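Long-range contacts in sterol regulatory element-binding protein cleavage-activating protein (Schizosaccharomyces pombe, PDB 4YHC), which acts through the whole molecule as an escort protein needed for Sre1 processing when sterol or oxygen is low, this chain being its WD40 domain: residues 38-44 against 82-87; 215-219 against 240-245; 257-261 against 301-305; 269-273 against 357-362; 433-439 against 451-456. The protein carries 9 engineered substitutions. All coordinates share one frame; numbering follows the deposited sequence.

Interaction 1 of 5, residues 38-44 against 82-87; sequences VSENYKT and LDPQGN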
# COMPACT_ATOMS: atom_id res chain seq x y z
N VAL A 38 2.32 2.87 6.11
CA VAL A 38 1.13 3.03 6.89
C VAL A 38 0.61 1.69 7.31
O VAL A 38 0.76 0.69 6.61
CB VAL A 38 0.07 3.83 6.09
CG1 VAL A 38 -0.50 2.99 5.00
CG2 VAL A 38 -1.02 4.31 7.00
N SER A 39 -0.01 1.62 8.48
CA SER A 39 -0.49 0.35 8.94
C SER A 39 -1.68 -0.08 8.13
O SER A 39 -2.44 0.74 7.56
CB SER A 39 -0.84 0.38 10.46
OG SER A 39 -1.75 1.39 10.85
N GLU A 40 -1.89 -1.38 8.15
CA GLU A 40 -3.00 -2.00 7.41
C GLU A 40 -4.36 -1.47 7.77
O GLU A 40 -5.21 -1.49 6.95
CB GLU A 40 -3.06 -3.49 7.67
CG GLU A 40 -3.29 -4.29 6.40
CD GLU A 40 -1.98 -4.78 5.84
OE1 GLU A 40 -1.65 -4.37 4.70
OE2 GLU A 40 -1.27 -5.56 6.56
N ASN A 41 -4.55 -1.03 9.01
CA ASN A 41 -5.81 -0.46 9.47
C ASN A 41 -5.83 1.02 9.25
O ASN A 41 -6.78 1.65 9.59
CB ASN A 41 -6.11 -0.81 10.97
CG ASN A 41 -5.16 -0.14 11.96
OD1 ASN A 41 -4.10 0.36 11.58
ND2 ASN A 41 -5.50 -0.20 13.26
N TYR A 42 -4.81 1.57 8.59
CA TYR A 42 -4.70 3.02 8.31
C TYR A 42 -4.65 3.89 9.55
O TYR A 42 -4.91 5.06 9.49
CB TYR A 42 -5.77 3.48 7.31
CG TYR A 42 -5.65 2.73 6.01
CD1 TYR A 42 -4.64 3.03 5.11
CD2 TYR A 42 -6.50 1.65 5.70
CE1 TYR A 42 -4.51 2.33 3.92
CE2 TYR A 42 -6.35 0.92 4.51
CZ TYR A 42 -5.36 1.27 3.64
OH TYR A 42 -5.19 0.56 2.48
N LYS A 43 -4.25 3.34 10.68
CA LYS A 43 -4.18 4.18 11.86
C LYS A 43 -2.85 4.90 12.02
O LYS A 43 -2.82 6.06 12.51
CB LYS A 43 -4.45 3.33 13.10
CG LYS A 43 -4.29 4.03 14.42
CD LYS A 43 -4.97 3.16 15.48
CE LYS A 43 -4.01 2.16 16.02
NZ LYS A 43 -3.24 2.87 17.03
N THR A 44 -1.77 4.24 11.62
CA THR A 44 -0.44 4.68 12.01
C THR A 44 0.42 4.83 10.77
O THR A 44 0.47 3.93 9.94
CB THR A 44 0.23 3.69 12.99
OG1 THR A 44 -0.56 3.53 14.17
CG2 THR A 44 1.62 4.21 13.48
N LEU A 82 5.11 -2.22 10.07
CA LEU A 82 4.16 -2.04 11.15
C LEU A 82 3.28 -3.21 11.25
O LEU A 82 2.96 -3.81 10.21
CB LEU A 82 3.26 -0.85 10.87
CG LEU A 82 3.84 0.55 10.96
CD1 LEU A 82 4.26 1.00 9.59
CD2 LEU A 82 2.76 1.50 11.42
N ASP A 83 2.82 -3.52 12.45
CA ASP A 83 1.83 -4.56 12.55
C ASP A 83 0.50 -4.02 11.94
O ASP A 83 0.32 -2.79 11.80
CB ASP A 83 1.67 -5.05 13.99
CG ASP A 83 0.71 -4.20 14.81
OD1 ASP A 83 1.08 -3.08 15.21
OD2 ASP A 83 -0.41 -4.67 15.05
N PRO A 84 -0.42 -4.92 11.61
CA PRO A 84 -1.62 -4.48 10.94
C PRO A 84 -2.51 -3.56 11.73
O PRO A 84 -3.22 -2.81 11.13
CB PRO A 84 -2.36 -5.81 10.59
CG PRO A 84 -1.40 -6.90 10.81
CD PRO A 84 -0.37 -6.39 11.77
N GLN A 85 -2.36 -3.51 13.06
CA GLN A 85 -3.16 -2.60 13.90
C GLN A 85 -2.46 -1.31 14.20
O GLN A 85 -3.07 -0.38 14.76
CB GLN A 85 -3.58 -3.31 15.21
CG GLN A 85 -4.67 -4.36 15.02
CD GLN A 85 -5.88 -3.80 14.27
OE1 GLN A 85 -6.56 -2.88 14.75
NE2 GLN A 85 -6.13 -4.32 13.06
N GLY A 86 -1.21 -1.18 13.79
CA GLY A 86 -0.51 0.08 14.01
C GLY A 86 -0.03 0.37 15.42
O GLY A 86 0.12 1.54 15.80
N ASN A 87 0.17 -0.68 16.21
CA ASN A 87 0.62 -0.53 17.60
C ASN A 87 2.08 -0.83 17.81
O ASN A 87 2.66 -0.37 18.81
CB ASN A 87 -0.19 -1.43 18.53
CG ASN A 87 -1.65 -1.08 18.51
OD1 ASN A 87 -2.00 0.08 18.57
ND2 ASN A 87 -2.48 -2.05 18.31
O HOH W 1 0.48 -3.09 8.83

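Interaction 2 of 5, residues 215-219 against 240-245; sequences QNKNY and RDSGVD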
# COMPACT_ATOMS: atom_id res chain seq x y z
N GLN A 215 0.01 -18.63 -14.52
CA GLN A 215 -0.63 -17.60 -15.37
C GLN A 215 -1.55 -18.18 -16.47
O GLN A 215 -1.53 -19.37 -16.74
CB GLN A 215 0.40 -16.73 -16.04
CG GLN A 215 1.31 -17.50 -16.96
CD GLN A 215 1.90 -16.61 -18.00
OE1 GLN A 215 3.08 -16.26 -17.95
NE2 GLN A 215 1.08 -16.20 -18.93
N ASN A 216 -2.29 -17.30 -17.13
CA ASN A 216 -3.13 -17.63 -18.25
C ASN A 216 -2.26 -18.36 -19.31
O ASN A 216 -1.23 -17.87 -19.77
CB ASN A 216 -3.84 -16.34 -18.76
CG ASN A 216 -4.85 -16.60 -19.84
OD1 ASN A 216 -4.62 -17.40 -20.75
ND2 ASN A 216 -5.96 -15.86 -19.81
N LYS A 217 -2.59 -19.61 -19.57
CA LYS A 217 -1.84 -20.47 -20.48
C LYS A 217 -1.73 -19.93 -21.92
O LYS A 217 -0.84 -20.34 -22.63
CB LYS A 217 -2.41 -21.86 -20.49
CG LYS A 217 -3.91 -21.99 -20.20
CD LYS A 217 -4.27 -21.91 -18.71
CE LYS A 217 -5.15 -20.71 -18.34
NZ LYS A 217 -5.12 -20.55 -16.86
N ASN A 218 -2.60 -19.01 -22.33
CA ASN A 218 -2.48 -18.35 -23.63
C ASN A 218 -1.32 -17.44 -23.74
O ASN A 218 -1.12 -16.93 -24.81
CB ASN A 218 -3.70 -17.48 -23.94
CG ASN A 218 -4.88 -18.27 -24.46
OD1 ASN A 218 -4.72 -19.15 -25.27
ND2 ASN A 218 -6.06 -17.94 -23.99
N TYR A 219 -0.61 -17.16 -22.65
CA TYR A 219 0.36 -16.06 -22.60
C TYR A 219 1.64 -16.45 -21.88
O TYR A 219 2.26 -15.62 -21.24
CB TYR A 219 -0.28 -14.84 -21.95
CG TYR A 219 -1.55 -14.39 -22.65
CD1 TYR A 219 -1.52 -13.70 -23.88
CD2 TYR A 219 -2.78 -14.67 -22.10
CE1 TYR A 219 -2.69 -13.31 -24.53
CE2 TYR A 219 -3.94 -14.26 -22.73
CZ TYR A 219 -3.90 -13.59 -23.94
OH TYR A 219 -5.10 -13.19 -24.51
N ARG A 240 1.66 -9.04 -16.31
CA ARG A 240 2.60 -9.56 -17.34
C ARG A 240 2.56 -8.47 -18.42
O ARG A 240 2.42 -7.25 -18.05
CB ARG A 240 2.20 -10.98 -17.81
CG ARG A 240 0.73 -11.20 -18.12
CD ARG A 240 0.39 -12.68 -18.47
NE ARG A 240 -1.05 -12.82 -18.58
CZ ARG A 240 -1.83 -12.26 -19.51
NH1 ARG A 240 -1.32 -11.60 -20.56
NH2 ARG A 240 -3.15 -12.35 -19.38
N ASP A 241 2.77 -8.80 -19.68
CA ASP A 241 3.00 -7.74 -20.70
C ASP A 241 1.80 -7.38 -21.53
O ASP A 241 1.80 -6.34 -22.13
CB ASP A 241 4.22 -8.10 -21.56
CG ASP A 241 5.55 -7.49 -20.98
OD1 ASP A 241 5.52 -6.44 -20.27
OD2 ASP A 241 6.60 -8.06 -21.20
N SER A 242 0.79 -8.24 -21.64
CA SER A 242 -0.48 -7.87 -22.30
C SER A 242 -1.68 -7.96 -21.36
O SER A 242 -2.85 -7.92 -21.79
CB SER A 242 -0.77 -8.70 -23.57
OG SER A 242 -0.87 -10.08 -23.25
N GLY A 243 -1.41 -7.99 -20.07
CA GLY A 243 -2.51 -7.93 -19.09
C GLY A 243 -2.19 -8.38 -17.67
O GLY A 243 -1.03 -8.49 -17.29
N VAL A 244 -3.27 -8.57 -16.90
CA VAL A 244 -3.15 -8.98 -15.54
C VAL A 244 -4.12 -10.11 -15.29
O VAL A 244 -5.30 -9.96 -15.55
CB VAL A 244 -3.49 -7.87 -14.54
CG1 VAL A 244 -3.23 -8.38 -13.12
CG2 VAL A 244 -2.63 -6.65 -14.77
N ASP A 245 -3.60 -11.22 -14.74
CA ASP A 245 -4.44 -12.36 -14.33
C ASP A 245 -4.82 -12.26 -12.85
O ASP A 245 -3.92 -12.02 -11.97
CB ASP A 245 -3.68 -13.63 -14.58
CG ASP A 245 -3.34 -13.78 -16.07
OD1 ASP A 245 -4.15 -13.41 -16.93
OD2 ASP A 245 -2.27 -14.25 -16.36

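Interaction 3 of 5, residues 257-261 against 301-305; sequences SFTLP and YYYYG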
# COMPACT_ATOMS: atom_id res chain seq x y z
N SER A 257 -8.73 -12.39 -16.91
CA SER A 257 -7.55 -11.74 -17.44
C SER A 257 -7.99 -10.44 -17.96
O SER A 257 -8.91 -10.36 -18.77
CB SER A 257 -6.90 -12.56 -18.54
OG SER A 257 -6.46 -13.75 -17.92
N PHE A 258 -7.43 -9.38 -17.39
CA PHE A 258 -7.70 -8.04 -17.83
C PHE A 258 -6.70 -7.77 -18.96
O PHE A 258 -5.63 -8.28 -18.91
CB PHE A 258 -7.47 -7.00 -16.69
CG PHE A 258 -8.48 -7.11 -15.54
CD1 PHE A 258 -8.33 -8.06 -14.57
CD2 PHE A 258 -9.54 -6.26 -15.46
CE1 PHE A 258 -9.22 -8.15 -13.50
CE2 PHE A 258 -10.41 -6.32 -14.38
CZ PHE A 258 -10.27 -7.29 -13.43
N THR A 259 -7.07 -6.95 -19.94
CA THR A 259 -6.16 -6.61 -21.04
C THR A 259 -5.52 -5.27 -20.77
O THR A 259 -6.23 -4.30 -20.54
CB THR A 259 -6.92 -6.53 -22.39
OG1 THR A 259 -7.58 -7.78 -22.60
CG2 THR A 259 -5.94 -6.35 -23.55
N LEU A 260 -4.18 -5.25 -20.71
CA LEU A 260 -3.40 -4.05 -20.40
C LEU A 260 -2.22 -3.94 -21.34
O LEU A 260 -1.76 -4.92 -21.92
CB LEU A 260 -2.84 -4.07 -18.94
CG LEU A 260 -3.98 -3.92 -17.91
CD1 LEU A 260 -3.38 -4.13 -16.53
CD2 LEU A 260 -4.72 -2.57 -17.97
N PRO A 261 -1.66 -2.76 -21.43
CA PRO A 261 -0.37 -2.63 -22.12
C PRO A 261 0.74 -3.09 -21.23
O PRO A 261 0.49 -3.48 -20.05
CB PRO A 261 -0.29 -1.13 -22.41
CG PRO A 261 -1.11 -0.49 -21.39
CD PRO A 261 -2.22 -1.45 -21.01
N TYR A 301 -3.77 5.09 -14.85
CA TYR A 301 -4.84 4.62 -13.94
C TYR A 301 -5.97 4.09 -14.78
O TYR A 301 -6.49 4.79 -15.64
CB TYR A 301 -5.32 5.73 -13.03
CG TYR A 301 -4.24 6.23 -12.11
CD1 TYR A 301 -3.33 7.20 -12.53
CD2 TYR A 301 -4.16 5.74 -10.80
CE1 TYR A 301 -2.34 7.67 -11.68
CE2 TYR A 301 -3.18 6.18 -9.96
CZ TYR A 301 -2.28 7.17 -10.38
OH TYR A 301 -1.29 7.52 -9.54
N TYR A 302 -6.24 2.79 -14.63
CA TYR A 302 -7.37 2.18 -15.28
C TYR A 302 -8.41 1.92 -14.21
O TYR A 302 -8.09 1.33 -13.13
CB TYR A 302 -6.95 0.86 -15.89
CG TYR A 302 -6.27 0.92 -17.22
CD1 TYR A 302 -5.18 1.73 -17.43
CD2 TYR A 302 -6.71 0.12 -18.27
CE1 TYR A 302 -4.52 1.75 -18.65
CE2 TYR A 302 -6.07 0.15 -19.52
CZ TYR A 302 -4.98 0.97 -19.69
OH TYR A 302 -4.35 0.93 -20.85
N TYR A 303 -9.60 2.42 -14.46
CA TYR A 303 -10.76 2.31 -13.58
C TYR A 303 -11.86 1.51 -14.29
O TYR A 303 -12.28 1.85 -15.46
CB TYR A 303 -11.27 3.71 -13.23
CG TYR A 303 -12.56 3.71 -12.47
CD1 TYR A 303 -12.58 3.51 -11.06
CD2 TYR A 303 -13.77 3.92 -13.11
CE1 TYR A 303 -13.78 3.51 -10.35
CE2 TYR A 303 -14.97 3.94 -12.42
CZ TYR A 303 -14.96 3.75 -11.03
OH TYR A 303 -16.15 3.74 -10.36
N TYR A 304 -12.32 0.46 -13.63
CA TYR A 304 -13.39 -0.39 -14.15
C TYR A 304 -14.62 -0.31 -13.27
O TYR A 304 -14.53 -0.52 -12.06
CB TYR A 304 -12.93 -1.85 -14.23
CG TYR A 304 -11.64 -2.08 -14.98
CD1 TYR A 304 -10.42 -2.04 -14.32
CD2 TYR A 304 -11.64 -2.37 -16.34
CE1 TYR A 304 -9.24 -2.27 -15.00
CE2 TYR A 304 -10.47 -2.59 -17.02
CZ TYR A 304 -9.27 -2.54 -16.35
OH TYR A 304 -8.09 -2.76 -17.02
N GLY A 305 -15.77 -0.04 -13.86
CA GLY A 305 -17.02 -0.07 -13.13
C GLY A 305 -18.00 1.04 -13.43
O GLY A 305 -17.63 2.11 -13.90
O HOH W 2 -8.46 -3.53 -19.55

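Interaction 4 of 5, residues 269-273 against 357-362; sequences SVGVS and MSSDGL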
# COMPACT_ATOMS: atom_id res chain seq x y z
N SER A 269 -0.21 -1.54 -8.82
CA SER A 269 -1.02 -1.72 -7.61
C SER A 269 -2.49 -1.73 -7.98
O SER A 269 -2.88 -1.40 -9.15
CB SER A 269 -0.67 -0.68 -6.55
OG SER A 269 -0.96 0.56 -7.05
N VAL A 270 -3.31 -2.14 -7.00
CA VAL A 270 -4.75 -2.28 -7.22
C VAL A 270 -5.50 -1.66 -6.09
O VAL A 270 -5.13 -1.84 -4.96
CB VAL A 270 -5.17 -3.75 -7.32
CG1 VAL A 270 -6.70 -3.92 -7.59
CG2 VAL A 270 -4.33 -4.45 -8.34
N GLY A 271 -6.58 -0.99 -6.36
CA GLY A 271 -7.53 -0.70 -5.24
C GLY A 271 -8.93 -1.11 -5.68
O GLY A 271 -9.23 -1.07 -6.89
N VAL A 272 -9.76 -1.53 -4.74
CA VAL A 272 -11.17 -1.83 -4.99
C VAL A 272 -12.09 -1.06 -4.00
O VAL A 272 -11.70 -0.72 -2.84
CB VAL A 272 -11.45 -3.34 -4.96
CG1 VAL A 272 -10.64 -4.12 -6.00
CG2 VAL A 272 -11.14 -3.90 -3.58
N SER A 273 -13.29 -0.73 -4.46
CA SER A 273 -14.19 0.12 -3.72
C SER A 273 -15.39 -0.59 -3.13
O SER A 273 -15.87 -1.57 -3.66
CB SER A 273 -14.61 1.32 -4.54
OG SER A 273 -15.59 0.96 -5.51
N MET A 357 -3.16 7.06 -6.07
CA MET A 357 -4.60 6.84 -5.81
C MET A 357 -4.92 6.49 -4.37
O MET A 357 -4.09 5.91 -3.64
CB MET A 357 -5.18 5.82 -6.76
CG MET A 357 -4.74 4.39 -6.58
SD MET A 357 -5.46 3.35 -7.91
CE MET A 357 -4.83 1.81 -7.46
N SER A 358 -6.11 6.82 -3.97
CA SER A 358 -6.61 6.44 -2.67
C SER A 358 -6.71 4.93 -2.50
O SER A 358 -6.66 4.17 -3.49
CB SER A 358 -7.96 7.09 -2.45
OG SER A 358 -8.90 6.60 -3.36
N SER A 359 -6.87 4.47 -1.24
CA SER A 359 -6.74 3.03 -1.01
C SER A 359 -7.85 2.20 -1.66
O SER A 359 -7.66 0.99 -1.92
CB SER A 359 -6.71 2.75 0.51
OG SER A 359 -7.82 3.38 1.08
N ASP A 360 -9.01 2.79 -1.94
CA ASP A 360 -10.04 2.08 -2.70
C ASP A 360 -10.03 2.35 -4.24
O ASP A 360 -10.87 1.86 -4.93
CB ASP A 360 -11.46 2.32 -2.17
CG ASP A 360 -11.87 3.72 -2.27
OD1 ASP A 360 -11.07 4.52 -2.81
OD2 ASP A 360 -13.00 4.05 -1.86
N GLY A 361 -9.04 3.05 -4.73
CA GLY A 361 -8.93 3.39 -6.13
C GLY A 361 -9.91 4.42 -6.67
O GLY A 361 -10.02 4.61 -7.88
N LEU A 362 -10.71 5.02 -5.82
CA LEU A 362 -11.73 5.93 -6.31
C LEU A 362 -11.23 7.37 -6.64
O LEU A 362 -11.87 8.06 -7.44
CB LEU A 362 -12.90 6.07 -5.30
CG LEU A 362 -13.84 4.87 -5.26
CD1 LEU A 362 -14.99 5.16 -4.27
CD2 LEU A 362 -14.41 4.61 -6.64
O HOH W 3 -8.36 -1.54 -2.12

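Interaction 5 of 5, residues 433-439 against 451-456; sequences LIIADPG and IVLGNY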
# COMPACT_ATOMS: atom_id res chain seq x y z
N LEU A 433 10.84 26.17 1.99
CA LEU A 433 12.00 25.34 2.30
C LEU A 433 12.04 23.98 1.53
O LEU A 433 12.77 23.07 1.90
CB LEU A 433 12.00 25.08 3.79
CG LEU A 433 12.60 26.19 4.65
CD1 LEU A 433 12.38 27.60 4.10
CD2 LEU A 433 12.08 26.05 6.06
N ILE A 434 11.26 23.83 0.49
CA ILE A 434 11.25 22.57 -0.24
C ILE A 434 12.10 22.65 -1.48
O ILE A 434 11.80 23.39 -2.36
CB ILE A 434 9.81 22.15 -0.59
CG1 ILE A 434 9.05 21.89 0.72
CG2 ILE A 434 9.80 20.85 -1.39
CD1 ILE A 434 7.55 22.09 0.59
N ILE A 435 13.15 21.85 -1.58
CA ILE A 435 13.94 21.86 -2.85
C ILE A 435 13.80 20.56 -3.69
O ILE A 435 14.20 20.51 -4.84
CB ILE A 435 15.41 22.29 -2.65
CG1 ILE A 435 16.06 21.58 -1.46
CG2 ILE A 435 15.47 23.81 -2.49
CD1 ILE A 435 15.62 22.06 -0.09
N ALA A 436 13.11 19.57 -3.16
CA ALA A 436 12.96 18.32 -3.85
C ALA A 436 11.77 18.31 -4.81
O ALA A 436 10.80 19.07 -4.68
CB ALA A 436 12.84 17.18 -2.83
N ASP A 437 11.82 17.42 -5.78
CA ASP A 437 10.64 17.05 -6.53
C ASP A 437 9.77 16.19 -5.57
O ASP A 437 10.30 15.53 -4.73
CB ASP A 437 11.07 16.27 -7.76
CG ASP A 437 11.70 17.16 -8.83
OD1 ASP A 437 11.62 18.42 -8.74
OD2 ASP A 437 12.23 16.58 -9.78
N PRO A 438 8.46 16.19 -5.75
CA PRO A 438 7.54 15.46 -4.87
C PRO A 438 7.67 13.98 -5.01
O PRO A 438 8.07 13.53 -6.04
CB PRO A 438 6.18 15.92 -5.33
CG PRO A 438 6.35 16.47 -6.68
CD PRO A 438 7.74 16.94 -6.79
N GLY A 439 7.39 13.23 -3.96
CA GLY A 439 7.45 11.79 -4.01
C GLY A 439 8.44 11.30 -3.00
O GLY A 439 9.35 12.00 -2.66
N ILE A 451 1.89 12.67 0.42
CA ILE A 451 2.85 12.97 -0.64
C ILE A 451 4.07 13.61 0.05
O ILE A 451 3.96 14.64 0.67
CB ILE A 451 2.30 13.95 -1.69
CG1 ILE A 451 1.14 13.28 -2.41
CG2 ILE A 451 3.38 14.27 -2.73
CD1 ILE A 451 0.44 14.16 -3.43
N VAL A 452 5.25 13.01 -0.12
CA VAL A 452 6.49 13.56 0.43
C VAL A 452 6.93 14.78 -0.39
O VAL A 452 6.93 14.77 -1.63
CB VAL A 452 7.61 12.51 0.46
CG1 VAL A 452 8.99 13.10 0.78
CG2 VAL A 452 7.29 11.45 1.53
N LEU A 453 7.32 15.82 0.32
CA LEU A 453 7.86 17.05 -0.29
C LEU A 453 9.20 17.30 0.35
O LEU A 453 9.28 17.99 1.38
CB LEU A 453 6.92 18.20 0.04
CG LEU A 453 5.79 18.51 -0.93
CD1 LEU A 453 5.44 17.48 -1.97
CD2 LEU A 453 4.54 19.04 -0.22
N GLY A 454 10.25 16.64 -0.15
CA GLY A 454 11.54 16.73 0.55
C GLY A 454 11.60 16.15 1.94
O GLY A 454 11.53 14.93 2.12
N ASN A 455 11.71 16.99 2.96
CA ASN A 455 11.71 16.50 4.31
C ASN A 455 10.40 16.70 5.02
O ASN A 455 10.32 16.48 6.19
CB ASN A 455 12.85 17.11 5.11
CG ASN A 455 12.85 18.59 5.06
OD1 ASN A 455 12.60 19.18 4.00
ND2 ASN A 455 13.05 19.22 6.20
N TYR A 456 9.36 17.08 4.28
CA TYR A 456 8.03 17.25 4.83
C TYR A 456 7.10 16.23 4.20
O TYR A 456 7.43 15.68 3.16
CB TYR A 456 7.50 18.63 4.47
CG TYR A 456 8.35 19.74 5.07
CD1 TYR A 456 9.45 20.25 4.37
CD2 TYR A 456 8.06 20.28 6.34
CE1 TYR A 456 10.26 21.26 4.92
CE2 TYR A 456 8.86 21.34 6.88
CZ TYR A 456 9.97 21.81 6.16
OH TYR A 456 10.83 22.82 6.59
O HOH W 4 10.34 14.68 -2.14

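Interaction 1 of 5, residues 38-44 against 82-87
With CG lodged between its backbone N and carbonyl carbon (chi1 68°), Asn41 turns its amide toward Gln85, whose chain bends at chi2 so that the two side chains cross nearly at right angles. They belong to successive type I beta turns, Ser39 to Tyr42 and Asp83 to Gly86, each joining the first two strands of a WD40 propeller blade, in predicted WD repeats 1 and 2. Asn41 ND2 donates to Gln85 O at 2.9 Å from above the carbonyl plane, and weakly to Gln85 OE1; Asn41 N makes another weak bond, to Pro84 O. The carbonyl end of the amide serves its own loop: Asn41 OD1 receives Ser39 OG at 2.7 Å, almost in line with the C=O, and the Lys43 N-H in an Asx turn. Putting an alanine here would probably leave Gln85 O without this amide donor and Ser39 OG without its acceptor. Glycine suits Gly86, where phi is positive and CB would collide with Ser39 OG and Thr44 OG1. Leu82 CD2 rests against Thr44 CG2 at 3.6 Å, while a water links Glu40 N to Leu82 O. Thr44 OG1 donates to Gly86 O at 2.7 Å, on a lone pair in the carbonyl plane.

Interaction 2 of 5, residues 215-219 against 240-245
Gln215 crosses Arg240 obliquely: Gln215 NE2 comes within 3.6 Å of Arg240 CD, and the amide and guanidinium planes lie only 14° apart. The same nitrogen donates to Asn216 O and, weakly, to Tyr219 O, so the glutamine braces its own loop from inside. Next, Asn216 N sends an almost straight bond (175°) to Asp245 OD2 at 3.1 Å, from above the carboxylate plane. Arg240 NE reaches that oxygen from the opposite face, and Arg240 NH2 meets Asp245 OD1 at 2.9 Å; this side-on, two-point salt bridge holds both charged groups against rotation. The side chain of Asn216 turns elsewhere, OD1 receiving the N-H of Asn218 in an Asx turn and ND2 bonding to Ser257 OG. The chain then curls through Lys217 and Asn218 to Tyr219, whose ring stacks flat on the Arg240 guanidinium, centres 4.3 Å apart and planes at 3°. An aromatic ring suits this place because its broad face receives the arginine while the in-plane N-H groups of the guanidinium remain available to acids: Asp245 takes two, and Glu222 pairs with NH1. Ser257 OG also bonds Asp245 OD1. The loop, running from strand 207-212 of one blade to strand 226-230 of the next, thereby rests on the turn between strands 235-239 and 243-248 and on the start of the latter, which pairs with strand 253-259.

Interaction 3 of 5, residues 257-261 against 301-305
Leu260 places its CD2 methyl over one face of the Tyr302 ring, 3.7 Å from the ring centroid, in a CH-pi contact. The leucine and tyrosine side chains run antiparallel past one another, and the same methyl comes within 3.5 Å of Tyr304 OH. Pro261 follows at the phenolic end, its CD 3.2 Å from Tyr302 OH. Two residues before Leu260, Phe258 directs a ring edge at the face of Tyr304, centroids 5.1 Å apart and planes at 56°; Phe258 CD2 is the atom that reaches over the ring, toward its rim. One water-mediated polar link joins the segments: a water in the plane of the Tyr304 ring receives from its hydroxyl at 2.7 Å and donates to Thr259 O. Strand alternation sends the side chains of Tyr302 and Tyr304 to the same side, toward strand 253-259, which closes one propeller blade, while their own strand 299-304 belongs to the next. Further out, Phe289 on strand 281-292 meets both Phe258 and Tyr304, and Phe291 meets Tyr302, extending the aromatic cluster. Tyrosine therefore suits this buried seam between blades, since its ring faces join the apolar packing while the Tyr304 hydroxyl binds the water that donates to Thr259 O.

Interaction 4 of 5, residues 269-273 against 357-362
Met357, Gly271 and Asp360 carry this contact, in which a beta turn of one propeller sheet lies against the first strand of the sheet before it. Met357 sets out with chi1 at 69° and then runs fully extended, delivering its terminal CE methyl to the strand backbone, 3.5 Å from Gly271 N and 3.8 Å from Val270 C. A long, unbranched side chain is well matched to this flat peptide surface. Gly271 is where the two backbones come nearest, CA to CA, opposite Gly361: its CA lies 3.7 Å from Ser359 O and also near Gly361 N, and any CB would collide with both. The close approach thus depends on glycine, whose backbone pairs with Ser288 of strand 281-292. Asp360 touches the strand through its CB, 3.1 Å from Val272 O, and its CA makes a CA-H...O contact with that carbonyl. Its carboxylate turns back into the turn instead: Asp360 OD1 accepts from Ser358 OG nearly along the C-O axis and from Leu362 N at 3.1 Å, the latter an Asx turn. With an alanine in its place, Ser358 OG and Leu362 N would have no carboxylate oxygen to share, and the turn would probably be freer to change shape. Beside it, Ser273 CB packs on Leu362 CG at 3.7 Å, the Ser273 hydroxyl being bonded to Ser286 OG. No direct hydrogen bond spans the two segments; a water accepts from Val272 N and donates to Ser359 O at 2.6 Å, so this buried joint relies on close backbone packing and one bound water.

Interaction 5 of 5, residues 433-439 against 451-456
Tyr456 has Leu433 O near the plane of its ring at one edge and Leu453 O in plane at the edge as well, while Ile434 CG1 approaches obliquely, 4.0 Å from Tyr456 CD1. Leu433 CD2 reaches the phenolic end, 3.5 Å from Tyr456 OH, and the ring of His28 meets the tyrosine from outside the pair. Farther along, Ala436 CB sits 3.6 Å from Gly454 CA, a small methyl matched to a residue without a side chain. Gly454 has positive phi in the type II' turn from Leu453 to Tyr456, a conformation to which glycine is well suited. Pro438 CB packs on Leu453 CD1 at 3.8 Å. The loop then aligns with the strand: Gly439 N donates to Val452 O at 2.8 Å in a nearly straight bond (168°), and a water accepts from Gly454 N. The loop connects strand 421-432 of one sheet to strand 441-445 of the last blade, where strand 20-24 from the start of the chain pairs with 456-462, the closure typical of beta propellers. Apolar side chains thus fit the loop to the hairpin end of this blade, while the backbone bond fixes its alignment just before the next strand.

How the interactions relate
Interactions 1 and 4 lie nearest the middle of the propeller and resemble each other: in both, a type I turn of one sheet meets part of its neighbour, and Tyr42 packs on Ser359 between them. Interaction 1 is partly exposed and bridged mainly by side-chain hydrogen bonds; interaction 4 is buried and joined through backbone packing and water. Interactions 2 and 3 share one sheet farther out, through adjacent strands 243-248 and 253-259: the former, partly buried, rests on a guanidinium-ring stack and a carboxylate that accepts a backbone N-H, the latter, buried, on aromatic rings. Tyr301 and Tyr303 link interaction 3 to interaction 4. Interaction 5 stands apart, partly buried and mainly apolar, in the blade that strand 20-24 completes beside strand 456-462.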